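Local atomic coordinates of beta-lactamase-like protein (Novosphingobium pentaromativorans US6-1, PDB entry 6AUF), a protein that probably hydrolyses beta-lactam antibiotics as a two-zinc metallo-beta-lactamase of the B3 type. Residues A30-L34 and T58-A62; E181-P187 and R228-I232; S189-W194 and M205-S211. All coordinates share one frame; numbering follows the deposited sequence.

Contact 1 (A30-L34 and T58-A62)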
loop_
_atom_site.group_PDB
_atom_site.type_symbol
_atom_site.label_atom_id
_atom_site.label_comp_id
_atom_site.label_asym_id
_atom_site.label_seq_id
_atom_site.Cartn_x
_atom_site.Cartn_y
_atom_site.Cartn_z
ATOM N N ALA A 30 9.055 18.687 5.155
ATOM C CA ALA A 30 7.723 19.169 4.809
ATOM C C ALA A 30 6.619 18.463 5.601
ATOM O O ALA A 30 5.530 19.027 5.771
ATOM C CB ALA A 30 7.494 19.019 3.307
ATOM N N CYS A 31 6.870 17.255 6.113
ATOM C CA CYS A 31 5.852 16.488 6.832
ATOM C C CYS A 31 6.241 16.194 8.281
ATOM O O CYS A 31 5.688 15.264 8.880
ATOM C CB CYS A 31 5.551 15.165 6.116
ATOM S SG CYS A 31 4.764 15.292 4.496
ATOM N N LYS A 32 7.177 16.953 8.857
ATOM C CA LYS A 32 7.622 16.671 10.218
ATOM C C LYS A 32 6.430 16.640 11.162
ATOM O O LYS A 32 5.569 17.525 11.118
ATOM C CB LYS A 32 8.634 17.719 10.680
ATOM C CG LYS A 32 9.354 17.369 11.986
ATOM C CD LYS A 32 10.314 18.483 12.420
ATOM C CE LYS A 32 11.230 18.055 13.566
ATOM N NZ LYS A 32 10.514 17.902 14.863
ATOM N N GLY A 33 6.372 15.604 12.001
ATOM C CA GLY A 33 5.342 15.470 13.012
ATOM C C GLY A 33 3.975 15.036 12.521
ATOM O O GLY A 33 3.052 14.922 13.340
ATOM N N LEU A 34 3.813 14.775 11.223
ATOM C CA LEU A 34 2.520 14.449 10.638
ATOM C C LEU A 34 2.420 12.968 10.259
ATOM O O LEU A 34 1.767 12.609 9.271
ATOM C CB LEU A 34 2.255 15.356 9.434
ATOM C CG LEU A 34 2.129 16.854 9.733
ATOM C CD1 LEU A 34 2.073 17.711 8.466
ATOM C CD2 LEU A 34 0.912 17.109 10.600
ATOM N N THR A 58 -0.024 11.746 0.404
ATOM C CA THR A 58 -0.040 12.778 1.425
ATOM C C THR A 58 1.073 12.532 2.433
ATOM O O THR A 58 1.860 11.586 2.316
ATOM C CB THR A 58 -1.380 12.815 2.154
ATOM O OG1 THR A 58 -1.435 11.718 3.072
ATOM C CG2 THR A 58 -2.530 12.717 1.177
ATOM N N CYS A 59 1.122 13.406 3.449
ATOM C CA CYS A 59 2.088 13.278 4.535
ATOM C C CYS A 59 1.884 12.010 5.359
ATOM O O CYS A 59 2.843 11.523 5.970
ATOM C CB CYS A 59 2.011 14.506 5.449
ATOM S SG CYS A 59 2.884 16.004 4.845
ATOM N N GLY A 60 0.666 11.470 5.390
ATOM C CA GLY A 60 0.372 10.327 6.224
ATOM C C GLY A 60 0.135 9.032 5.463
ATOM O O GLY A 60 0.439 7.948 5.973
ATOM N N ILE A 61 -0.400 9.121 4.247
ATOM C CA ILE A 61 -0.766 7.949 3.461
ATOM C C ILE A 61 -0.046 8.011 2.124
ATOM O O ILE A 61 -0.071 9.045 1.448
ATOM C CB ILE A 61 -2.288 7.857 3.248
ATOM C CG1 ILE A 61 -3.023 7.811 4.592
ATOM C CG2 ILE A 61 -2.611 6.639 2.401
ATOM C CD1 ILE A 61 -2.745 6.544 5.426
ATOM N N ALA A 62 0.571 6.903 1.732
ATOM C CA ALA A 62 1.278 6.868 0.463
ATOM C C ALA A 62 0.310 6.720 -0.702
ATOM O O ALA A 62 -0.831 6.276 -0.559
ATOM C CB ALA A 62 2.297 5.724 0.422
#

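Contact 2 (E181-P187 and R228-I232). With ZN (zinc ion), chain C.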
loop_
_atom_site.group_PDB
_atom_site.type_symbol
_atom_site.label_atom_id
_atom_site.label_comp_id
_atom_site.label_asym_id
_atom_site.label_seq_id
_atom_site.Cartn_x
_atom_site.Cartn_y
_atom_site.Cartn_z
ATOM N N GLU A 181 -0.599 -11.914 -2.947
ATOM C CA GLU A 181 -1.524 -11.897 -1.818
ATOM C C GLU A 181 -0.737 -12.048 -0.518
ATOM O O GLU A 181 -0.019 -13.041 -0.328
ATOM C CB GLU A 181 -2.579 -12.994 -1.949
ATOM C CG GLU A 181 -3.813 -12.519 -2.713
ATOM C CD GLU A 181 -4.956 -13.512 -2.682
ATOM O OE1 GLU A 181 -6.105 -13.145 -3.045
ATOM O OE2 GLU A 181 -4.698 -14.660 -2.287
ATOM N N THR A 182 -0.869 -11.061 0.370
ATOM C CA THR A 182 -0.059 -10.955 1.591
ATOM C C THR A 182 -0.973 -10.647 2.776
ATOM O O THR A 182 -0.915 -9.555 3.349
ATOM C CB THR A 182 1.028 -9.878 1.433
ATOM O OG1 THR A 182 0.425 -8.607 1.122
ATOM C CG2 THR A 182 1.958 -10.225 0.300
ATOM N N PRO A 183 -1.814 -11.598 3.190
ATOM C CA PRO A 183 -2.970 -11.244 4.031
ATOM C C PRO A 183 -2.674 -11.121 5.519
ATOM O O PRO A 183 -3.451 -11.625 6.339
ATOM C CB PRO A 183 -3.953 -12.397 3.763
ATOM C CG PRO A 183 -3.378 -13.133 2.564
ATOM C CD PRO A 183 -1.913 -12.986 2.717
ATOM N N ALA A 184 -1.578 -10.434 5.878
ATOM C CA ALA A 184 -1.223 -10.285 7.283
ATOM C C ALA A 184 -2.113 -9.268 7.985
ATOM O O ALA A 184 -2.551 -9.502 9.115
ATOM C CB ALA A 184 0.245 -9.904 7.415
ATOM N N HIS A 185 -2.406 -8.145 7.336
ATOM C CA HIS A 185 -3.064 -7.036 8.010
ATOM C C HIS A 185 -4.570 -7.073 7.821
ATOM O O HIS A 185 -5.314 -6.660 8.719
ATOM C CB HIS A 185 -2.477 -5.698 7.512
ATOM C CG HIS A 185 -3.334 -4.500 7.819
ATOM N ND1 HIS A 185 -3.332 -3.867 9.045
ATOM C CD2 HIS A 185 -4.239 -3.838 7.062
ATOM C CE1 HIS A 185 -4.192 -2.863 9.029
ATOM N NE2 HIS A 185 -4.753 -2.824 7.836
ATOM N N SER A 186 -5.019 -7.564 6.675
ATOM C CA SER A 186 -6.430 -7.696 6.350
ATOM C C SER A 186 -6.581 -8.869 5.400
ATOM O O SER A 186 -5.593 -9.358 4.837
ATOM C CB SER A 186 -6.963 -6.422 5.696
ATOM O OG SER A 186 -6.436 -6.328 4.385
ATOM N N PRO A 187 -7.806 -9.338 5.172
ATOM C CA PRO A 187 -7.969 -10.451 4.225
ATOM C C PRO A 187 -7.534 -10.108 2.815
ATOM O O PRO A 187 -6.961 -10.968 2.126
ATOM C CB PRO A 187 -9.468 -10.760 4.314
ATOM C CG PRO A 187 -9.831 -10.357 5.712
ATOM C CD PRO A 187 -9.025 -9.111 5.969
ATOM N N ARG A 228 -7.869 -16.928 9.630
ATOM C CA ARG A 228 -7.150 -15.660 9.683
ATOM C C ARG A 228 -5.699 -15.859 10.092
ATOM O O ARG A 228 -4.792 -15.251 9.505
ATOM C CB ARG A 228 -7.844 -14.708 10.657
ATOM C CG ARG A 228 -7.181 -13.339 10.776
ATOM C CD ARG A 228 -7.804 -12.285 9.820
ATOM N NE ARG A 228 -7.493 -12.558 8.418
ATOM C CZ ARG A 228 -6.364 -12.199 7.804
ATOM N NH1 ARG A 228 -5.402 -11.534 8.460
ATOM N NH2 ARG A 228 -6.192 -12.524 6.521
ATOM N N ILE A 229 -5.454 -16.694 11.107
ATOM C CA ILE A 229 -4.082 -16.912 11.563
ATOM C C ILE A 229 -3.252 -17.550 10.460
ATOM O O ILE A 229 -2.072 -17.225 10.283
ATOM C CB ILE A 229 -4.056 -17.767 12.846
ATOM C CG1 ILE A 229 -4.743 -17.041 14.005
ATOM C CG2 ILE A 229 -2.616 -18.160 13.206
ATOM C CD1 ILE A 229 -4.545 -17.713 15.340
ATOM N N ALA A 230 -3.840 -18.489 9.719
ATOM C CA ALA A 230 -3.069 -19.161 8.678
ATOM C C ALA A 230 -2.778 -18.205 7.531
ATOM O O ALA A 230 -1.677 -18.211 6.973
ATOM C CB ALA A 230 -3.812 -20.406 8.178
ATOM N N ARG A 231 -3.765 -17.387 7.165
ATOM C CA ARG A 231 -3.543 -16.347 6.168
ATOM C C ARG A 231 -2.475 -15.346 6.618
ATOM O O ARG A 231 -1.655 -14.906 5.807
ATOM C CB ARG A 231 -4.867 -15.651 5.861
ATOM C CG ARG A 231 -5.834 -16.555 5.112
ATOM C CD ARG A 231 -5.223 -16.925 3.780
ATOM N NE ARG A 231 -5.532 -15.931 2.761
ATOM C CZ ARG A 231 -5.009 -15.928 1.536
ATOM N NH1 ARG A 231 -4.117 -16.854 1.174
ATOM N NH2 ARG A 231 -5.382 -14.993 0.671
ATOM N N ILE A 232 -2.441 -14.998 7.910
ATOM C CA ILE A 232 -1.388 -14.102 8.389
ATOM C C ILE A 232 -0.014 -14.720 8.157
ATOM O O ILE A 232 0.889 -14.087 7.595
ATOM C CB ILE A 232 -1.606 -13.737 9.868
ATOM C CG1 ILE A 232 -2.858 -12.865 10.019
ATOM C CG2 ILE A 232 -0.371 -13.018 10.416
ATOM C CD1 ILE A 232 -3.421 -12.809 11.438
HETATM ZN ZN ZN C . -5.659 -1.068 7.187
HETATM O O HOH W 1 -3.232 -16.483 -1.604
HETATM O O HOH W 2 -4.989 -9.631 10.770
HETATM O O HOH W 3 -7.343 -14.054 2.565
#

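Contact 3 (S189-W194 and M205-S211)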
loop_
_atom_site.group_PDB
_atom_site.type_symbol
_atom_site.label_atom_id
_atom_site.label_comp_id
_atom_site.label_asym_id
_atom_site.label_seq_id
_atom_site.Cartn_x
_atom_site.Cartn_y
_atom_site.Cartn_z
ATOM N N SER A 189 -5.260 -7.942 1.779
ATOM C CA SER A 189 -3.964 -7.285 1.672
ATOM C C SER A 189 -3.154 -7.822 0.495
ATOM O O SER A 189 -3.056 -9.037 0.277
ATOM C CB SER A 189 -3.184 -7.460 2.969
ATOM O OG SER A 189 -1.807 -7.284 2.706
ATOM N N ALA A 190 -2.573 -6.901 -0.265
ATOM C CA ALA A 190 -1.723 -7.206 -1.402
ATOM C C ALA A 190 -0.432 -6.402 -1.312
ATOM O O ALA A 190 -0.397 -5.294 -0.774
ATOM C CB ALA A 190 -2.419 -6.895 -2.715
ATOM N N SER A 191 0.637 -6.986 -1.838
ATOM C CA SER A 191 1.931 -6.338 -1.944
ATOM C C SER A 191 2.380 -6.400 -3.395
ATOM O O SER A 191 2.092 -7.370 -4.108
ATOM C CB SER A 191 2.966 -7.004 -1.039
ATOM O OG SER A 191 2.716 -6.667 0.314
ATOM N N TRP A 192 3.084 -5.353 -3.828
ATOM C CA TRP A 192 3.417 -5.168 -5.227
ATOM C C TRP A 192 4.922 -5.025 -5.418
ATOM O O TRP A 192 5.636 -4.535 -4.539
ATOM C CB TRP A 192 2.696 -3.947 -5.775
ATOM C CG TRP A 192 1.204 -4.103 -5.827
ATOM C CD1 TRP A 192 0.313 -3.790 -4.841
ATOM C CD2 TRP A 192 0.429 -4.590 -6.929
ATOM N NE1 TRP A 192 -0.969 -4.051 -5.260
ATOM C CE2 TRP A 192 -0.926 -4.543 -6.540
ATOM C CE3 TRP A 192 0.748 -5.078 -8.200
ATOM C CZ2 TRP A 192 -1.964 -4.959 -7.381
ATOM C CZ3 TRP A 192 -0.289 -5.496 -9.037
ATOM C CH2 TRP A 192 -1.625 -5.429 -8.623
ATOM N N THR A 193 5.390 -5.419 -6.602
ATOM C CA THR A 193 6.816 -5.555 -6.868
ATOM C C THR A 193 7.081 -5.244 -8.340
ATOM O O THR A 193 6.343 -5.714 -9.215
ATOM C CB THR A 193 7.263 -6.985 -6.473
ATOM O OG1 THR A 193 8.245 -6.920 -5.431
ATOM C CG2 THR A 193 7.775 -7.822 -7.661
ATOM N N TRP A 194 8.113 -4.446 -8.616
ATOM C CA TRP A 194 8.467 -4.121 -10.001
ATOM C C TRP A 194 9.880 -3.557 -10.044
ATOM O O TRP A 194 10.449 -3.183 -9.018
ATOM C CB TRP A 194 7.483 -3.130 -10.642
ATOM C CG TRP A 194 7.484 -1.751 -10.024
ATOM C CD1 TRP A 194 8.165 -0.640 -10.473
ATOM C CD2 TRP A 194 6.763 -1.332 -8.867
ATOM N NE1 TRP A 194 7.911 0.443 -9.656
ATOM C CE2 TRP A 194 7.055 0.050 -8.664
ATOM C CE3 TRP A 194 5.905 -1.980 -7.975
ATOM C CZ2 TRP A 194 6.517 0.782 -7.604
ATOM C CZ3 TRP A 194 5.367 -1.247 -6.920
ATOM C CH2 TRP A 194 5.674 0.114 -6.744
ATOM N N MET A 205 14.783 -3.415 -7.565
ATOM C CA MET A 205 13.421 -3.867 -7.383
ATOM C C MET A 205 12.779 -3.051 -6.275
ATOM O O MET A 205 13.317 -2.957 -5.170
ATOM C CB MET A 205 13.388 -5.352 -7.048
ATOM C CG MET A 205 13.953 -6.207 -8.136
ATOM S SD MET A 205 12.971 -6.090 -9.637
ATOM C CE MET A 205 11.341 -6.537 -9.023
ATOM N N ILE A 206 11.659 -2.453 -6.580
ATOM C CA ILE A 206 10.846 -1.768 -5.591
ATOM C C ILE A 206 9.770 -2.724 -5.091
ATOM O O ILE A 206 9.179 -3.500 -5.856
ATOM C CB ILE A 206 10.257 -0.480 -6.192
ATOM C CG1 ILE A 206 11.389 0.523 -6.411
ATOM C CG2 ILE A 206 9.191 0.115 -5.286
ATOM C CD1 ILE A 206 11.109 1.535 -7.451
ATOM N N ALA A 207 9.551 -2.704 -3.785
ATOM C CA ALA A 207 8.517 -3.500 -3.142
ATOM C C ALA A 207 7.610 -2.547 -2.381
ATOM O O ALA A 207 8.032 -1.943 -1.392
ATOM C CB ALA A 207 9.127 -4.549 -2.213
ATOM N N TYR A 208 6.376 -2.392 -2.860
ATOM C CA TYR A 208 5.332 -1.689 -2.121
ATOM C C TYR A 208 4.645 -2.716 -1.214
ATOM O O TYR A 208 3.596 -3.293 -1.533
ATOM C CB TYR A 208 4.374 -1.005 -3.089
ATOM C CG TYR A 208 3.390 -0.054 -2.438
ATOM C CD1 TYR A 208 3.820 0.910 -1.519
ATOM C CD2 TYR A 208 2.027 -0.105 -2.754
ATOM C CE1 TYR A 208 2.920 1.778 -0.914
ATOM C CE2 TYR A 208 1.120 0.758 -2.154
ATOM C CZ TYR A 208 1.574 1.694 -1.235
ATOM O OH TYR A 208 0.683 2.551 -0.643
ATOM N N ALA A 209 5.284 -2.975 -0.069
ATOM C CA ALA A 209 4.799 -3.990 0.861
ATOM C C ALA A 209 3.734 -3.375 1.753
ATOM O O ALA A 209 3.978 -2.356 2.412
ATOM C CB ALA A 209 5.935 -4.565 1.705
ATOM N N ASP A 210 2.556 -3.989 1.751
ATOM C CA ASP A 210 1.392 -3.501 2.473
ATOM C C ASP A 210 1.671 -3.377 3.967
ATOM O O ASP A 210 2.603 -3.984 4.505
ATOM C CB ASP A 210 0.226 -4.455 2.251
ATOM C CG ASP A 210 -1.088 -3.854 2.642
ATOM O OD1 ASP A 210 -1.120 -2.657 3.031
ATOM O OD2 ASP A 210 -2.093 -4.585 2.540
ATOM N N SER A 211 0.837 -2.578 4.645
ATOM C CA SER A 211 0.796 -2.616 6.104
ATOM C C SER A 211 0.757 -4.066 6.572
ATOM O O SER A 211 0.098 -4.909 5.957
ATOM C CB SER A 211 -0.437 -1.879 6.631
ATOM O OG SER A 211 -0.676 -0.706 5.884
HETATM O O HOH W 4 0.988 -2.815 -1.500
#

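Contact 1 (A30-L34 and T58-A62)
C31 and C59 are joined by a disulfide that ties the N-terminal loop to the loop leading into strand 64-66 of the metallo-beta-lactamase fold. The SG atoms of C31 and C59 are 2.0 Å apart, and chi3 of -78° gives the bridge a left-handed turn. In both cysteines SG lies anti to the carbonyl carbon (chi1 -66° and -80°), which points each sulfur at the other loop; the bridge holds CB of C31 3.7 Å from CB of C59. This is the tight part of the contact, and both residues are buried. L34 packs beside the bridge: its CB meets CB of C59 at 4.1 Å, and its CD1 lies at 4.1 Å from SG of C59. The other side of the turn is loose. C31 to L34 form a type II beta turn, closed by the bond from L34 N to C31 O, and its corner residues K32 and G33 lie exposed, with K32 directed away from the second loop. A44 touches both cysteines. The loop at C59 has its own brace, since T58 OG1 accepts from the backbone in an ST turn and ST motif, and also bonds to W40 O. That hydroxyl oxygen receives two backbone groups, G60 N at 3.1 Å and I61 N at 3.0 Å from T58 OG1.

Contact 2 (E181-P187 and R228-I232)
P183 O is gripped end-on by the guanidinium group of R228, with NH1 and NH2 each 2.9 Å from P183 O. NH2 comes in the carbonyl plane on a lone pair, whereas NH1 is tilted 24° from that plane. P183 is the centre of an inverse gamma turn, closed by A184 N and T182 O, and its own carbonyl faces the helix. Bends at chi2 (94°) and chi3 fold the R228 chain back so that its end reaches this oxygen, while the backbone of S186 and P187 passes over one guanidinium face. A water links R228 NH1 to A184 O.

Farther along, R231 NH2 makes a salt bridge with E181 OE2 at 3.1 Å. The nitrogen meets that oxygen from above the carboxylate plane, though E181 OE2 lies close to the guanidinium plane. P183 CG rests over one face of this group, 3.3 Å from R231 NH2. E181 is also held by S132 through OE1. The same loop delivers H185, whose NE2 binds zinc at 2.1 Å together with H107 and H109. The loop runs from strand 175-181 to strand 190-197 against helix 226-241, where A184 also touches L236 and I232 packs on F284 of helix 272-292.

Contact 3 (S189-W194 and M205-S211)
W194 and I206 face each other as a hydrogen-bonded pair of antiparallel strands, and their side chains cross at a slant. I206 CG2 sits over the six-membered ring of W194, 4.0 Å from its centroid and 25° off the normal, in a CH-pi contact displaced toward CZ2. The indole is brought back over its partner strand by a chi1 of 66°, which sets CG in the crowded position between backbone N and carbonyl carbon. Y208 lies side by side with W194 and points the same way, so that Y208 CB meets the ring rim at CZ3, 4.0 Å away. W192 and Y208 form a second hydrogen-bonded pair, CB against CB on the same face, and W192 NE1 bonds to T105 O. T193 and A207, the non-hydrogen-bonded pair between the two, point to the opposite face. M205 bends to lay CE 3.5 Å from W194 O and 4.0 Å from T193 CG2.

Beyond the strand pairing the contact turns polar. S191 OG accepts a nearly straight bond from D210 N at 3.0 Å (167°). S189 OG approaches D210 OD2 to 2.7 Å, although T182 O is a rival for its proton. A water donates to both A190 O and Y208 O, bridging the strands. D210 OD1 bonds to ND1 of H107, a zinc ligand, so this carboxylate is a second-shell group that probably fixes the imidazole's rotation, while S211 OG bonds to a citrate, probably from the crystallisation liquor.

The hairpin occupies the middle of its five-stranded sheet, between strand 175-181 and strand 246-248, and W194 and Y208 reach across to I64 of strand 64-66 in the facing sheet, as in the αββα sandwich of the family.

Overall arrangement
Contact 2 is linked directly to contact 3: T182 O and T182 OG1 meet S189 OG and S191 OG, and contact 3 is nested inside the loop that contact 2 closes. Their centres are about 15 Å apart. Contact 2 supplies H185 to one zinc ion, and contact 3 holds D210, which bonds to H107 of the same site and probably steadies it. Contact 1 lies farther off, its centre about 20 Å from that of contact 3 and about 27 Å from that of contact 2, yet A62 CB still packs on Y208 OH at 3.7 Å, and G60 lies about 9 Å from a zinc ion, close to H251 and H112 of the second zinc site.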